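Local structure of hypothetical protein PH1570 (Pyrococcus horikoshii, 2HQ4) at residues F19-F23 with V32-G36; D25-V30 with L50-E54; A45-L50 with K153-Y157; L86-T92 with K119-T123; I107-I113 with R141-F145. The protein is of unknown function and belongs to the PH1570-like family, its single chain folding as an antiparallel sheet packed with helices. One frame throughout, in Å; residues are numbered along the deposited sequence.

Contact 1. Residues F19-F23 with V32-G36; sequences FENGF and VKFYG
Val-32 meets Phe-23 as an antiparallel hydrogen-bonded pair: Phe-23 N donates to Val-32 O (3.0 Å) and Val-32 N to Phe-23 O (3.1 Å). The Val-32 CG1 methyl sits over one face of the Phe-23 ring, displaced toward the rim, 3.4 Å from Phe-23 CE1. Next comes Lys-33, in a non-hydrogen-bonded pair with Gly-22, their CA atoms 4.0 Å apart; a CB on Gly-22 would collide with Val-32 O and Lys-33 CG. Phe-34 is gripped twice by Asn-21. Its N donates to Asn-21 O (2.9 Å), while its O accepts from Asn-21 ND2 (3.0 Å), the amide nitrogen standing 23° out of the carbonyl plane. With CG between its own N and carbonyl carbon (chi1 70°), Asn-21 swings the amide toward that oxygen; its CB, set by the backbone, lies above one face of the Phe-34 ring. Asn-21 ND2 also approaches Tyr-35 CE1, the amide and ring planes 78° apart. The two strands form the hairpin 22-25/30-36, whose Phe-23 and Phe-34 side chains pack on helix 40-55. After Phe-34 N to Asn-21 O, the last backbone bond between the segments, the Asn-21 amide takes over and supplies an N-H to the Phe-34 carbonyl.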
# COMPACT_ATOMS: atom_id res chain seq x y z
N PHE A 19 0.82 -2.16 12.21
CA PHE A 19 1.38 -3.51 12.39
C PHE A 19 2.72 -3.54 11.69
O PHE A 19 3.11 -2.54 11.05
CB PHE A 19 0.39 -4.54 11.83
CG PHE A 19 -0.89 -4.57 12.56
CD1 PHE A 19 -1.97 -3.80 12.16
CD2 PHE A 19 -1.03 -5.36 13.70
CE1 PHE A 19 -3.15 -3.84 12.83
CE2 PHE A 19 -2.20 -5.39 14.41
CZ PHE A 19 -3.28 -4.63 13.97
N GLU A 20 3.45 -4.67 11.74
CA GLU A 20 4.81 -4.66 11.16
C GLU A 20 4.78 -4.34 9.66
O GLU A 20 5.68 -3.64 9.11
CB GLU A 20 5.47 -6.06 11.29
CG GLU A 20 6.09 -6.41 12.57
CD GLU A 20 7.04 -5.35 13.10
OE1 GLU A 20 8.04 -5.00 12.45
OE2 GLU A 20 6.77 -4.92 14.22
N ASN A 21 3.78 -4.88 8.99
CA ASN A 21 3.72 -4.73 7.52
C ASN A 21 2.34 -4.25 7.08
O ASN A 21 1.87 -4.62 6.00
CB ASN A 21 4.06 -6.06 6.79
CG ASN A 21 2.95 -7.11 6.96
OD1 ASN A 21 2.34 -7.25 8.03
ND2 ASN A 21 2.68 -7.84 5.90
N GLY A 22 1.69 -3.42 7.90
CA GLY A 22 0.36 -2.91 7.49
C GLY A 22 -0.29 -2.00 8.49
O GLY A 22 0.29 -1.69 9.55
N PHE A 23 -1.51 -1.57 8.18
CA PHE A 23 -2.31 -0.87 9.19
C PHE A 23 -3.81 -1.15 8.97
O PHE A 23 -4.22 -1.47 7.85
CB PHE A 23 -1.96 0.65 9.26
CG PHE A 23 -2.47 1.48 8.07
CD1 PHE A 23 -1.61 1.85 7.06
CD2 PHE A 23 -3.80 1.94 8.05
CE1 PHE A 23 -2.07 2.66 5.96
CE2 PHE A 23 -4.28 2.69 6.99
CZ PHE A 23 -3.42 3.06 5.94
N VAL A 32 -4.62 -2.27 4.88
CA VAL A 32 -3.60 -2.54 3.87
C VAL A 32 -2.44 -3.32 4.52
O VAL A 32 -2.07 -3.05 5.67
CB VAL A 32 -3.12 -1.24 3.14
CG1 VAL A 32 -2.59 -0.15 4.13
CG2 VAL A 32 -2.08 -1.57 1.99
N LYS A 33 -1.91 -4.30 3.80
CA LYS A 33 -0.67 -4.98 4.20
C LYS A 33 0.21 -5.05 2.96
O LYS A 33 -0.29 -5.00 1.84
CB LYS A 33 -0.99 -6.40 4.71
CG LYS A 33 -1.70 -6.48 6.09
CD LYS A 33 -2.09 -7.92 6.55
CE LYS A 33 -2.90 -8.69 5.52
NZ LYS A 33 -3.37 -10.11 5.95
N PHE A 34 1.53 -5.14 3.14
CA PHE A 34 2.43 -5.21 1.98
C PHE A 34 3.37 -6.37 2.15
O PHE A 34 3.62 -6.82 3.28
CB PHE A 34 3.22 -3.89 1.78
CG PHE A 34 4.28 -3.67 2.80
CD1 PHE A 34 4.00 -2.93 3.94
CD2 PHE A 34 5.59 -4.19 2.60
CE1 PHE A 34 4.99 -2.69 4.92
CE2 PHE A 34 6.57 -4.00 3.61
CZ PHE A 34 6.28 -3.23 4.75
N TYR A 35 3.83 -6.89 1.00
CA TYR A 35 4.74 -8.07 0.93
C TYR A 35 5.83 -7.73 -0.06
O TYR A 35 5.61 -6.93 -0.95
CB TYR A 35 3.93 -9.33 0.52
CG TYR A 35 2.92 -9.59 1.60
CD1 TYR A 35 3.28 -10.30 2.74
CD2 TYR A 35 1.64 -9.03 1.53
CE1 TYR A 35 2.38 -10.46 3.80
CE2 TYR A 35 0.74 -9.16 2.60
CZ TYR A 35 1.11 -9.91 3.69
OH TYR A 35 0.25 -10.07 4.74
N GLY A 36 7.03 -8.27 0.09
CA GLY A 36 8.06 -8.01 -0.87
C GLY A 36 8.95 -6.91 -0.37
O GLY A 36 9.32 -6.92 0.82

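Contact 2. Residues D25-V30 with L50-E54; sequences DEKFNV and LYLPE
Phe-28 and Leu-50 bring the backbones closest, CA to CA 7.8 Å, where the turn 25-30 lies against the kinked end of helix 40-55. Leu-50 CD2 packs 4.0 Å from Phe-28 CG and also touches Val-30 CG2. The Phe-28 ring then turns its edge to the face of Tyr-51 in a T-shaped pair, centroids 5.3 Å apart and planes at 76°. Asp-25 works with both oxygens: OD2 takes the Tyr-51 hydroxyl on its syn side (OH to OD2 2.6 Å), and OD1 takes Phe-28 N at 2.9 Å, nearly straight at 174°. Were Asp-25 an alanine, the Tyr-51 hydroxyl and Phe-28 N would probably both lose this acceptor. Farther out, the extended Lys-27 reaches Glu-54 in a salt bridge, NZ to OE2 2.6 Å, arriving from above the carboxylate plane. The bond from Phe-28 N to Asp-25 OD1 is an Asx motif, and Asn-29 with Val-30 opposite Asp-25 makes a G1 beta bulge, a familiar way to close a beta hairpin.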
# COMPACT_ATOMS: atom_id res chain seq x y z
N ASP A 25 -7.50 0.63 9.88
CA ASP A 25 -8.20 1.81 10.38
C ASP A 25 -9.70 1.57 10.31
O ASP A 25 -10.28 1.52 9.21
CB ASP A 25 -7.82 3.03 9.56
CG ASP A 25 -8.29 4.30 10.21
OD1 ASP A 25 -9.53 4.43 10.39
OD2 ASP A 25 -7.45 5.16 10.50
N GLU A 26 -10.32 1.43 11.48
CA GLU A 26 -11.77 1.12 11.54
C GLU A 26 -12.67 2.38 11.48
O GLU A 26 -13.88 2.27 11.29
CB GLU A 26 -12.10 0.29 12.77
CG GLU A 26 -11.34 -1.02 12.81
CD GLU A 26 -11.88 -1.96 13.88
OE1 GLU A 26 -11.72 -1.65 15.06
OE2 GLU A 26 -12.44 -3.03 13.55
N LYS A 27 -12.08 3.57 11.59
CA LYS A 27 -12.84 4.79 11.35
C LYS A 27 -13.10 4.97 9.85
O LYS A 27 -14.22 5.22 9.40
CB LYS A 27 -12.04 6.00 11.86
CG LYS A 27 -12.71 7.35 11.56
CD LYS A 27 -12.01 8.51 12.24
CE LYS A 27 -12.87 9.78 12.03
NZ LYS A 27 -12.23 11.02 12.62
N PHE A 28 -12.02 4.87 9.07
CA PHE A 28 -12.10 5.06 7.63
C PHE A 28 -12.30 3.75 6.86
O PHE A 28 -12.49 3.80 5.67
CB PHE A 28 -10.90 5.86 7.12
CG PHE A 28 -10.83 7.25 7.69
CD1 PHE A 28 -11.78 8.23 7.32
CD2 PHE A 28 -9.84 7.59 8.62
CE1 PHE A 28 -11.75 9.54 7.89
CE2 PHE A 28 -9.77 8.88 9.15
CZ PHE A 28 -10.74 9.86 8.78
N ASN A 29 -12.31 2.62 7.57
CA ASN A 29 -12.43 1.29 6.95
C ASN A 29 -11.36 1.13 5.85
O ASN A 29 -11.69 0.82 4.67
CB ASN A 29 -13.87 1.05 6.41
CG ASN A 29 -14.09 -0.37 5.91
OD1 ASN A 29 -13.65 -1.35 6.52
ND2 ASN A 29 -14.81 -0.49 4.79
N VAL A 30 -10.08 1.35 6.22
CA VAL A 30 -8.94 1.22 5.29
C VAL A 30 -8.01 0.20 5.93
O VAL A 30 -7.62 0.36 7.08
CB VAL A 30 -8.19 2.57 5.05
CG1 VAL A 30 -6.91 2.39 4.22
CG2 VAL A 30 -9.09 3.63 4.37
N LEU A 50 -4.96 10.39 5.60
CA LEU A 50 -6.21 10.04 6.26
C LEU A 50 -6.59 11.00 7.42
O LEU A 50 -7.77 11.33 7.60
CB LEU A 50 -6.21 8.60 6.76
CG LEU A 50 -6.44 7.43 5.79
CD1 LEU A 50 -6.37 6.10 6.55
CD2 LEU A 50 -7.84 7.58 5.07
N TYR A 51 -5.58 11.46 8.16
CA TYR A 51 -5.77 12.23 9.40
C TYR A 51 -5.47 13.72 9.25
O TYR A 51 -5.81 14.51 10.13
CB TYR A 51 -4.99 11.57 10.58
CG TYR A 51 -5.75 10.36 11.05
CD1 TYR A 51 -6.83 10.50 11.94
CD2 TYR A 51 -5.52 9.09 10.48
CE1 TYR A 51 -7.60 9.39 12.33
CE2 TYR A 51 -6.29 7.96 10.86
CZ TYR A 51 -7.32 8.13 11.80
OH TYR A 51 -8.07 7.05 12.19
N LEU A 52 -4.91 14.09 8.10
CA LEU A 52 -4.68 15.49 7.74
C LEU A 52 -5.91 16.37 7.96
O LEU A 52 -5.78 17.46 8.54
CB LEU A 52 -4.17 15.60 6.30
CG LEU A 52 -3.89 16.95 5.67
CD1 LEU A 52 -2.92 17.74 6.57
CD2 LEU A 52 -3.27 16.71 4.31
N PRO A 53 -7.10 15.93 7.50
CA PRO A 53 -8.29 16.74 7.74
C PRO A 53 -8.61 17.04 9.22
O PRO A 53 -9.09 18.12 9.51
CB PRO A 53 -9.42 15.91 7.12
CG PRO A 53 -8.74 15.10 6.01
CD PRO A 53 -7.43 14.73 6.70
N GLU A 54 -8.37 16.09 10.13
CA GLU A 54 -8.59 16.34 11.56
C GLU A 54 -7.46 17.13 12.21
O GLU A 54 -7.71 17.89 13.14
CB GLU A 54 -8.73 15.06 12.37
CG GLU A 54 -9.93 14.24 12.14
CD GLU A 54 -9.73 12.80 12.64
OE1 GLU A 54 -9.43 12.60 13.86
OE2 GLU A 54 -9.88 11.87 11.83

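Contact 3. Residues A45-L50 with K153-Y157; sequences AMIYEL and KILKY
Met-46 and Lys-153 approach to 6.4 Å between CA atoms, Ala-45 and Tyr-157 to 7.1 Å, as the middle of helix 40-55 passes the C-terminal end of helix 150-155. The Tyr-157 ring is sandwiched: Ala-45 CB stands over the centre of one face, 3.5 Å from its centroid, and Lys-156 CG over the other. Met-46 SD lies 3.7 Å from Ile-154 CG1, and the bend at chi3 (71°) turns CE against Lys-153 CB. Glu-49 divides its carboxylate. OE1 accepts a very short bond from Tyr-157 OH (2.5 Å), with the carboxylate and ring planes 75° apart; OE2 takes Lys-156 NZ on its syn side at 2.6 Å. One water links OE1, weakly, to Lys-153 O, and another joins OE2, again weakly, to Lys-153 NZ. With a leucine for Glu-49, the Tyr-157 hydroxyl is likely to be stranded and Lys-156 left without its close counter-charge, since its pairing with Asp-81 is long and weak. Gathered lysines would be expected to keep Glu-49 ionised, so a charged clasp borders the apolar packing of the two helices.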
# COMPACT_ATOMS: atom_id res chain seq x y z
N ALA A 45 2.54 7.73 4.50
CA ALA A 45 1.89 8.79 3.72
C ALA A 45 0.37 8.61 3.68
O ALA A 45 -0.38 9.59 3.76
CB ALA A 45 2.48 8.81 2.30
N MET A 46 -0.10 7.37 3.56
CA MET A 46 -1.55 7.10 3.60
C MET A 46 -2.18 7.52 4.93
O MET A 46 -3.29 8.05 4.95
CB MET A 46 -1.81 5.58 3.37
CG MET A 46 -1.44 5.05 1.92
SD MET A 46 -1.44 3.24 1.78
CE MET A 46 -3.22 2.95 1.90
N ILE A 47 -1.49 7.26 6.05
CA ILE A 47 -1.96 7.62 7.40
C ILE A 47 -2.04 9.14 7.55
O ILE A 47 -3.05 9.69 8.01
CB ILE A 47 -1.03 6.99 8.51
CG1 ILE A 47 -1.26 5.49 8.59
CG2 ILE A 47 -1.29 7.61 9.88
CD1 ILE A 47 -0.06 4.63 9.28
N TYR A 48 -0.96 9.82 7.15
CA TYR A 48 -0.93 11.27 7.11
C TYR A 48 -2.12 11.84 6.34
O TYR A 48 -2.84 12.75 6.83
CB TYR A 48 0.38 11.71 6.49
CG TYR A 48 0.63 13.21 6.47
CD1 TYR A 48 1.30 13.84 7.53
CD2 TYR A 48 0.25 13.98 5.38
CE1 TYR A 48 1.54 15.25 7.50
CE2 TYR A 48 0.47 15.37 5.35
CZ TYR A 48 1.13 15.98 6.41
OH TYR A 48 1.35 17.33 6.33
N GLU A 49 -2.33 11.33 5.14
CA GLU A 49 -3.42 11.81 4.30
C GLU A 49 -4.79 11.54 4.95
O GLU A 49 -5.66 12.41 4.87
CB GLU A 49 -3.33 11.21 2.89
CG GLU A 49 -4.52 11.59 2.01
CD GLU A 49 -4.35 11.16 0.57
OE1 GLU A 49 -3.20 10.88 0.14
OE2 GLU A 49 -5.38 11.12 -0.16
N LEU A 50 -4.96 10.39 5.60
CA LEU A 50 -6.21 10.04 6.26
C LEU A 50 -6.59 11.00 7.42
O LEU A 50 -7.77 11.33 7.60
CB LEU A 50 -6.21 8.60 6.76
CG LEU A 50 -6.44 7.43 5.79
CD1 LEU A 50 -6.37 6.10 6.55
CD2 LEU A 50 -7.84 7.58 5.07
N LYS A 153 -5.40 5.39 -3.02
CA LYS A 153 -4.66 5.87 -1.85
C LYS A 153 -3.19 5.41 -1.91
O LYS A 153 -2.29 6.13 -1.46
CB LYS A 153 -5.30 5.34 -0.59
CG LYS A 153 -6.77 5.87 -0.37
CD LYS A 153 -7.31 5.31 0.96
CE LYS A 153 -8.77 5.75 1.27
NZ LYS A 153 -9.20 7.04 0.66
N ILE A 154 -2.99 4.19 -2.42
CA ILE A 154 -1.64 3.61 -2.63
C ILE A 154 -0.97 4.19 -3.84
O ILE A 154 0.20 4.60 -3.77
CB ILE A 154 -1.70 2.04 -2.71
CG1 ILE A 154 -2.15 1.44 -1.38
CG2 ILE A 154 -0.32 1.40 -3.08
CD1 ILE A 154 -2.73 0.02 -1.54
N LEU A 155 -1.70 4.25 -4.96
CA LEU A 155 -1.15 4.64 -6.25
C LEU A 155 -0.55 6.03 -6.19
O LEU A 155 0.42 6.32 -6.91
CB LEU A 155 -2.22 4.58 -7.33
CG LEU A 155 -2.72 3.20 -7.81
CD1 LEU A 155 -3.92 3.35 -8.79
CD2 LEU A 155 -1.55 2.44 -8.43
N LYS A 156 -1.09 6.86 -5.29
CA LYS A 156 -0.64 8.26 -5.12
C LYS A 156 0.83 8.35 -4.63
O LYS A 156 1.53 9.34 -4.91
CB LYS A 156 -1.58 8.97 -4.16
CG LYS A 156 -1.17 10.37 -3.75
CD LYS A 156 -2.23 11.04 -2.87
CE LYS A 156 -3.63 10.79 -3.41
NZ LYS A 156 -4.63 11.51 -2.57
N TYR A 157 1.29 7.32 -3.92
CA TYR A 157 2.55 7.40 -3.18
C TYR A 157 3.59 6.37 -3.58
O TYR A 157 4.72 6.39 -3.05
CB TYR A 157 2.30 7.29 -1.68
CG TYR A 157 1.47 8.43 -1.16
CD1 TYR A 157 1.92 9.74 -1.25
CD2 TYR A 157 0.24 8.19 -0.56
CE1 TYR A 157 1.15 10.80 -0.76
CE2 TYR A 157 -0.54 9.24 -0.08
CZ TYR A 157 -0.07 10.52 -0.19
OH TYR A 157 -0.84 11.54 0.30
O HOH W 1 -3.30 7.97 0.33
O HOH W 2 -6.95 8.94 1.96

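Contact 4. Residues L86-T92 with K119-T123; sequences LKPIKFT and KIYKT
Lys-87 and Pro-88 run antiparallel beside strand 119-123 as the short edge strand of the sheet. Lys-122 N donates to Lys-87 O (2.9 Å) and Ile-89 N to Ile-120 O (2.9 Å), so bonds fall on both sides of Pro-88, which lacks an N-H and lies opposite Tyr-121 in a non-hydrogen-bonded pair. The proline ring rests by Tyr-121 CD1. Lys-87 N, by contrast, is buried here without a partner. Water takes over where the strands part. One water gives hydrogen bonds to Ile-120 O (2.8 Å) and Ile-89 O (3.1 Å) and receives one from Lys-119 NZ (3.0 Å); Ile-120 O thus has two donors. A second water accepts from Ile-120 N (2.9 Å) and gives a weak bond to Ile-89 O. On the far side of strand 119-123, the backbones of Lys-119 and Tyr-121 bond to Val-130 and Leu-128, joining the edge pair to the rest of the sheet. The hydroxyl of Thr-123 is satisfied nearby by Gly-126 O and Glu-125 N, while its CG2 methyl meets Leu-86 CD2. With CG1 anti to its carbonyl carbon (chi1 -57°), the Ile-89 side chain leans over strand 119-123, its CD1 3.6 Å from Lys-122 CB. Beyond the turn at Lys-90 and Phe-91, the Thr-92 side chain crosses that of Ile-120 at about a right angle, Thr-92 CG2 lying 3.8 Å from Ile-120 CG1.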
# COMPACT_ATOMS: atom_id res chain seq x y z
N LEU A 86 -0.49 8.11 -16.32
CA LEU A 86 -0.17 6.69 -16.65
C LEU A 86 -1.11 5.71 -17.41
O LEU A 86 -2.33 5.89 -17.50
CB LEU A 86 0.56 6.04 -15.47
CG LEU A 86 1.97 6.67 -15.39
CD1 LEU A 86 2.03 7.97 -14.59
CD2 LEU A 86 2.94 5.68 -14.85
N LYS A 87 -0.48 4.66 -17.94
CA LYS A 87 -0.83 4.11 -19.26
C LYS A 87 -1.26 2.65 -19.33
O LYS A 87 -0.41 1.74 -19.27
CB LYS A 87 0.33 4.34 -20.23
CG LYS A 87 0.92 5.75 -20.17
CD LYS A 87 1.96 5.94 -21.28
CE LYS A 87 2.51 7.36 -21.29
NZ LYS A 87 3.17 7.66 -22.61
N PRO A 88 -2.57 2.42 -19.48
CA PRO A 88 -3.17 1.08 -19.54
C PRO A 88 -2.73 0.28 -20.76
O PRO A 88 -2.51 0.85 -21.83
CB PRO A 88 -4.68 1.36 -19.57
CG PRO A 88 -4.81 2.77 -20.01
CD PRO A 88 -3.59 3.49 -19.54
N ILE A 89 -2.55 -1.03 -20.58
CA ILE A 89 -2.18 -1.93 -21.67
C ILE A 89 -3.48 -2.54 -22.20
O ILE A 89 -4.29 -3.09 -21.44
CB ILE A 89 -1.17 -3.02 -21.22
CG1 ILE A 89 0.11 -2.39 -20.65
CG2 ILE A 89 -0.79 -3.94 -22.38
CD1 ILE A 89 0.85 -1.48 -21.62
N LYS A 90 -3.68 -2.41 -23.50
CA LYS A 90 -4.92 -2.88 -24.12
C LYS A 90 -4.93 -4.40 -24.17
O LYS A 90 -5.96 -5.02 -23.93
CB LYS A 90 -5.11 -2.29 -25.53
CG LYS A 90 -5.32 -0.76 -25.57
CD LYS A 90 -6.39 -0.29 -24.58
CE LYS A 90 -6.35 1.23 -24.39
NZ LYS A 90 -5.01 1.74 -23.96
N PHE A 91 -3.76 -4.98 -24.47
CA PHE A 91 -3.55 -6.43 -24.49
C PHE A 91 -2.15 -6.75 -24.01
O PHE A 91 -1.16 -6.26 -24.57
CB PHE A 91 -3.75 -6.98 -25.90
CG PHE A 91 -3.32 -8.42 -26.06
CD1 PHE A 91 -4.18 -9.47 -25.68
CD2 PHE A 91 -2.08 -8.74 -26.62
CE1 PHE A 91 -3.80 -10.81 -25.84
CE2 PHE A 91 -1.68 -10.08 -26.79
CZ PHE A 91 -2.55 -11.12 -26.39
N THR A 92 -2.07 -7.56 -22.96
CA THR A 92 -0.78 -8.02 -22.44
C THR A 92 -0.61 -9.51 -22.72
O THR A 92 -1.54 -10.29 -22.49
CB THR A 92 -0.58 -7.65 -20.91
OG1 THR A 92 0.55 -8.34 -20.38
CG2 THR A 92 -1.80 -8.00 -20.08
N LYS A 119 -5.88 -5.07 -13.79
CA LYS A 119 -5.61 -4.12 -14.85
C LYS A 119 -4.09 -3.82 -14.92
O LYS A 119 -3.45 -3.56 -13.87
CB LYS A 119 -6.44 -2.88 -14.63
CG LYS A 119 -6.50 -1.99 -15.83
CD LYS A 119 -7.74 -1.13 -15.78
CE LYS A 119 -7.54 0.13 -16.62
NZ LYS A 119 -7.47 -0.24 -18.05
N ILE A 120 -3.51 -3.90 -16.12
CA ILE A 120 -2.08 -3.76 -16.27
C ILE A 120 -1.73 -2.43 -16.90
O ILE A 120 -2.38 -2.01 -17.88
CB ILE A 120 -1.45 -4.93 -17.12
CG1 ILE A 120 -1.95 -6.32 -16.65
CG2 ILE A 120 0.08 -4.85 -17.12
CD1 ILE A 120 -1.66 -6.68 -15.16
N TYR A 121 -0.72 -1.76 -16.33
CA TYR A 121 -0.26 -0.49 -16.86
C TYR A 121 1.24 -0.54 -17.12
O TYR A 121 1.99 -1.20 -16.38
CB TYR A 121 -0.56 0.67 -15.91
CG TYR A 121 -2.00 0.84 -15.47
CD1 TYR A 121 -2.84 1.81 -16.06
CD2 TYR A 121 -2.52 0.06 -14.43
CE1 TYR A 121 -4.16 1.99 -15.62
CE2 TYR A 121 -3.84 0.20 -13.99
CZ TYR A 121 -4.65 1.16 -14.59
OH TYR A 121 -5.93 1.30 -14.11
N LYS A 122 1.70 0.14 -18.17
CA LYS A 122 3.14 0.27 -18.37
C LYS A 122 3.62 1.59 -17.78
O LYS A 122 3.05 2.66 -18.01
CB LYS A 122 3.52 0.15 -19.85
CG LYS A 122 5.03 -0.15 -20.08
CD LYS A 122 5.41 -0.25 -21.57
CE LYS A 122 5.08 -1.61 -22.18
NZ LYS A 122 5.74 -1.83 -23.51
N THR A 123 4.67 1.52 -16.97
CA THR A 123 5.26 2.70 -16.39
C THR A 123 6.73 2.79 -16.82
O THR A 123 7.28 1.86 -17.44
CB THR A 123 5.16 2.71 -14.86
OG1 THR A 123 6.19 1.89 -14.32
CG2 THR A 123 3.79 2.20 -14.37
O HOH W 3 -4.97 -4.67 -18.51
O HOH W 4 -5.03 -1.83 -18.74

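Contact 5. Residues I107-I113 with R141-F145; sequences IKPPLEI and RLFIF
Leu-142 pushes its branched end into a hollow of the segment 107-113 bordered by Ile-107, Pro-109 and Ile-113. Its CD2 methyl presses on Pro-109 CB at 3.4 Å, tighter than usual van der Waals contact, with the proline lying across it at about a right angle. Ile-113 CG1 meets the same methyl at 4.1 Å, while Ile-107 CG2 supports the root of the side chain, 4.0 Å from Leu-142 CB. CG of Leu-142 lies opposite its own N (chi1 173°), which carries the methyls out from strand 141-145 to this hollow. The loop, entered after helix 94-107 through Lys-108 with its positive phi, thus covers part of one face of the antiparallel sheet; Phe-143 and Phe-145 on the other face pack against helix 150-155. Ile-144 is the second bump. Its CD1 points at Pro-110 CG, 4.1 Å away, and its CG2 meets Leu-111 CD1 (4.2 Å) and Ile-113 CD1 (4.0 Å) together. Tyr-35 of the adjoining strand lines the same groove, touching Ile-107 and Pro-110.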
# COMPACT_ATOMS: atom_id res chain seq x y z
N ILE A 107 7.50 -13.18 -4.12
CA ILE A 107 7.11 -12.28 -3.01
C ILE A 107 6.52 -13.04 -1.82
O ILE A 107 6.66 -12.63 -0.65
CB ILE A 107 6.17 -11.17 -3.56
CG1 ILE A 107 7.00 -10.19 -4.41
CG2 ILE A 107 5.43 -10.40 -2.42
CD1 ILE A 107 6.22 -9.22 -5.34
N LYS A 108 5.85 -14.14 -2.14
CA LYS A 108 5.21 -14.99 -1.11
C LYS A 108 4.10 -14.29 -0.27
O LYS A 108 4.25 -14.11 0.97
CB LYS A 108 6.28 -15.62 -0.21
CG LYS A 108 7.41 -16.35 -1.00
CD LYS A 108 8.51 -16.80 -0.05
CE LYS A 108 9.61 -15.81 0.04
NZ LYS A 108 10.54 -16.02 -1.12
N PRO A 109 3.00 -13.87 -0.94
CA PRO A 109 1.83 -13.30 -0.28
C PRO A 109 0.99 -14.35 0.46
O PRO A 109 0.98 -15.53 0.05
CB PRO A 109 1.00 -12.78 -1.46
CG PRO A 109 1.33 -13.69 -2.54
CD PRO A 109 2.80 -13.92 -2.41
N PRO A 110 0.23 -13.93 1.49
CA PRO A 110 -0.52 -14.92 2.29
C PRO A 110 -1.83 -15.36 1.67
O PRO A 110 -2.59 -16.06 2.32
CB PRO A 110 -0.83 -14.16 3.59
CG PRO A 110 -0.85 -12.72 3.19
CD PRO A 110 0.03 -12.55 1.98
N LEU A 111 -2.12 -14.90 0.45
CA LEU A 111 -3.29 -15.35 -0.28
C LEU A 111 -3.02 -15.41 -1.78
O LEU A 111 -1.99 -14.94 -2.26
CB LEU A 111 -4.52 -14.46 0.00
CG LEU A 111 -4.47 -12.93 -0.04
CD1 LEU A 111 -4.02 -12.45 -1.37
CD2 LEU A 111 -5.84 -12.34 0.27
N GLU A 112 -3.97 -16.00 -2.50
CA GLU A 112 -3.93 -16.10 -3.95
C GLU A 112 -4.08 -14.74 -4.61
O GLU A 112 -4.97 -13.97 -4.29
CB GLU A 112 -5.00 -17.07 -4.45
CG GLU A 112 -4.68 -17.62 -5.83
CD GLU A 112 -5.76 -18.56 -6.36
OE1 GLU A 112 -6.11 -19.54 -5.65
OE2 GLU A 112 -6.24 -18.32 -7.50
N ILE A 113 -3.14 -14.44 -5.49
CA ILE A 113 -3.19 -13.29 -6.36
C ILE A 113 -3.19 -13.84 -7.78
O ILE A 113 -2.27 -14.54 -8.19
CB ILE A 113 -1.93 -12.42 -6.20
CG1 ILE A 113 -1.65 -12.11 -4.72
CG2 ILE A 113 -2.05 -11.15 -7.04
CD1 ILE A 113 -2.64 -11.17 -4.05
N ARG A 141 6.82 -4.50 -4.73
CA ARG A 141 5.97 -4.48 -3.54
C ARG A 141 4.58 -4.90 -3.96
O ARG A 141 4.06 -4.46 -5.03
CB ARG A 141 5.93 -3.07 -2.97
CG ARG A 141 7.35 -2.56 -2.73
CD ARG A 141 7.35 -1.17 -2.28
NE ARG A 141 6.90 -0.20 -3.28
CZ ARG A 141 7.06 1.09 -3.09
NH1 ARG A 141 7.68 1.47 -1.97
NH2 ARG A 141 6.67 1.98 -3.97
N LEU A 142 3.99 -5.77 -3.16
CA LEU A 142 2.64 -6.23 -3.35
C LEU A 142 1.80 -5.75 -2.16
O LEU A 142 2.07 -6.11 -0.97
CB LEU A 142 2.64 -7.76 -3.45
CG LEU A 142 1.23 -8.36 -3.48
CD1 LEU A 142 0.56 -8.18 -4.90
CD2 LEU A 142 1.34 -9.79 -3.10
N PHE A 143 0.80 -4.92 -2.47
CA PHE A 143 -0.13 -4.41 -1.46
C PHE A 143 -1.40 -5.24 -1.52
O PHE A 143 -1.84 -5.62 -2.63
CB PHE A 143 -0.50 -2.98 -1.80
CG PHE A 143 0.67 -2.03 -1.79
CD1 PHE A 143 0.95 -1.26 -0.63
CD2 PHE A 143 1.46 -1.87 -2.94
CE1 PHE A 143 2.05 -0.35 -0.63
CE2 PHE A 143 2.55 -1.00 -2.96
CZ PHE A 143 2.84 -0.22 -1.77
N ILE A 144 -1.99 -5.56 -0.38
CA ILE A 144 -3.30 -6.23 -0.37
C ILE A 144 -4.15 -5.33 0.50
O ILE A 144 -3.63 -4.74 1.48
CB ILE A 144 -3.28 -7.73 0.06
CG1 ILE A 144 -2.78 -7.94 1.50
CG2 ILE A 144 -2.41 -8.63 -0.97
CD1 ILE A 144 -2.98 -9.43 2.01
N PHE A 145 -5.42 -5.17 0.15
CA PHE A 145 -6.26 -4.22 0.85
C PHE A 145 -7.73 -4.68 0.87
O PHE A 145 -8.11 -5.60 0.13
CB PHE A 145 -6.07 -2.80 0.24
CG PHE A 145 -5.96 -2.77 -1.29
CD1 PHE A 145 -7.11 -2.73 -2.10
CD2 PHE A 145 -4.70 -2.76 -1.91
CE1 PHE A 145 -7.00 -2.70 -3.51
CE2 PHE A 145 -4.55 -2.73 -3.27
CZ PHE A 145 -5.72 -2.71 -4.11

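In the fold
From the N terminus, contact 1 pairs the strands of the hairpin 22-25/30-36, and contact 2, crossing it along the chain, fastens the hairpin's turn to the end of helix 40-55. Contact 3 crosses contact 2 in turn, shares Leu-50 with it, and closes a loop of about a hundred residues onto helix 150-155. Contacts 4 and 5 both nest inside that loop and cross each other. Contact 4 adds the edge strand 87-88 at one end of the sheet; contact 5 lays the loop after helix 94-107 on strand 141-145. That strand neighbours 30-36, so contacts 1 and 5 touch, whereas contacts 2 and 4 lie about 30 Å apart between centres.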